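Local coordinates for protein Tni2 (Pseudomonas fluorescens, PDB 6B12) that probably serves as the immunity protein that binds and neutralises the cognate NAD-degrading toxin Tne2 of a type VI secretion system, at residues Asn18-Val21 / Asp22-Ile25. Sequence-based numbering, arbitrary orientation.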
loop_
_atom_site.group_PDB
_atom_site.type_symbol
_atom_site.label_atom_id
_atom_site.label_comp_id
_atom_site.label_asym_id
_atom_site.label_seq_id
_atom_site.Cartn_x
_atom_site.Cartn_y
_atom_site.Cartn_z
ATOM N N ASN C 18 -15.198 -5.737 1.771
ATOM C CA ASN C 18 -15.259 -4.639 2.740
ATOM C C ASN C 18 -15.211 -5.123 4.195
ATOM O O ASN C 18 -15.630 -4.405 5.115
ATOM C CB ASN C 18 -16.497 -3.759 2.506
ATOM C CG ASN C 18 -16.594 -3.259 1.077
ATOM O OD1 ASN C 18 -15.580 -2.962 0.430
ATOM N ND2 ASN C 18 -17.815 -3.172 0.569
HETATM N N MSE C 19 -14.706 -6.328 4.440
HETATM C CA MSE C 19 -14.304 -6.697 5.791
HETATM C C MSE C 19 -13.128 -5.791 6.131
HETATM O O MSE C 19 -12.246 -5.606 5.304
HETATM C CB MSE C 19 -13.920 -8.175 5.877
HETATM C CG MSE C 19 -13.310 -8.584 7.206
HETATM SE SE MSE C 19 -12.743 -10.448 7.232
HETATM C CE MSE C 19 -14.519 -11.276 7.193
ATOM N N THR C 20 -13.117 -5.190 7.315
ATOM C CA THR C 20 -12.056 -4.241 7.629
ATOM C C THR C 20 -10.862 -4.926 8.291
ATOM O O THR C 20 -10.955 -6.037 8.817
ATOM C CB THR C 20 -12.570 -3.135 8.542
ATOM O OG1 THR C 20 -12.906 -3.700 9.813
ATOM C CG2 THR C 20 -13.799 -2.463 7.938
ATOM N N VAL C 21 -9.721 -4.225 8.262
ATOM C CA VAL C 21 -8.542 -4.684 8.991
ATOM C C VAL C 21 -8.866 -4.912 10.461
ATOM O O VAL C 21 -8.433 -5.903 11.055
ATOM C CB VAL C 21 -7.390 -3.676 8.807
ATOM C CG1 VAL C 21 -6.277 -3.906 9.832
ATOM C CG2 VAL C 21 -6.878 -3.781 7.377
ATOM N N ASP C 22 -9.647 -4.012 11.069
ATOM C CA ASP C 22 -9.946 -4.159 12.493
ATOM C C ASP C 22 -10.792 -5.395 12.760
ATOM O O ASP C 22 -10.639 -6.051 13.798
ATOM C CB ASP C 22 -10.645 -2.910 13.021
ATOM C CG ASP C 22 -9.725 -1.699 13.047
ATOM O OD1 ASP C 22 -8.497 -1.893 13.181
ATOM O OD2 ASP C 22 -10.229 -0.564 12.919
ATOM N N GLN C 23 -11.701 -5.722 11.841
ATOM C CA GLN C 23 -12.490 -6.939 11.995
ATOM C C GLN C 23 -11.604 -8.177 11.922
ATOM O O GLN C 23 -11.790 -9.131 12.686
ATOM C CB GLN C 23 -13.597 -6.963 10.935
ATOM C CG GLN C 23 -14.693 -5.939 11.246
ATOM C CD GLN C 23 -15.676 -5.702 10.109
ATOM O OE1 GLN C 23 -15.402 -6.004 8.951
ATOM N NE2 GLN C 23 -16.834 -5.139 10.448
HETATM N N MSE C 24 -10.620 -8.173 11.030
HETATM C CA MSE C 24 -9.707 -9.297 10.926
HETATM C C MSE C 24 -8.904 -9.476 12.204
HETATM O O MSE C 24 -8.736 -10.595 12.688
HETATM C CB MSE C 24 -8.755 -9.107 9.742
HETATM C CG MSE C 24 -9.462 -9.008 8.412
HETATM SE SE MSE C 24 -8.131 -8.582 7.019
HETATM C CE MSE C 24 -7.544 -10.370 6.559
ATOM N N ILE C 25 -8.393 -8.365 12.738
ATOM C CA ILE C 25 -7.618 -8.434 13.971
ATOM C C ILE C 25 -8.488 -8.934 15.117
ATOM O O ILE C 25 -8.065 -9.785 15.910
ATOM C CB ILE C 25 -6.989 -7.062 14.278
ATOM C CG1 ILE C 25 -5.922 -6.728 13.226
ATOM C CG2 ILE C 25 -6.426 -7.023 15.695
ATOM C CD1 ILE C 25 -5.631 -5.266 13.116
#
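Thr20 holds OG1 between its own backbone N and carbonyl carbon (chi1 67°), while Gln23 sets CG beside its backbone N and runs extended beyond it, so that the hydroxyl faces Gln23 N while the glutamine amide folds back to Thr20 N. OG1 of Thr20 accepts a hydrogen bond from Gln23 N at 3.1 Å. In return, Thr20 N donates to Gln23 OE1 at 2.9 Å, nearly straight at the hydrogen (167°), although the donor stands above the amide plane, 40° out of it, and not on a lone pair. The glutamine chain passes close by the hydroxyl on its way back, with CG 3.2 Å from Thr20 OG1, and its amide oxygen also lies against CA of Met19. This reciprocal pair is a capping box, with Thr20 as the N-cap of helix 21-26, the one helix in a chain otherwise built mainly of antiparallel strands. Behind the cap, the main-chain bonds from Met24 N to Thr20 O (3.1 Å) and from Ile25 N to Val21 O (3.0 Å) begin the regular helical pattern. Met19 and Met24, both selenomethionines in the crystal, bracket the box as a hydrophobic staple: SE of Met19 touches CG of Met24 at 3.8 Å, the chains meeting at about a right angle, and both residues also pack on Trp29 in the loop beyond the helix. Across the first turn, CG1 of Val21 meets CD1 of Ile25 (3.6 Å), the two side chains crossing at a slant. The first turn of the helix lies at the interface with the partner protein of the complex, where Val21, Asp22 and Met24 pack against apolar side chains of that chain and Asp22 OD1 is hydrogen-bonded to one of its polar side chains.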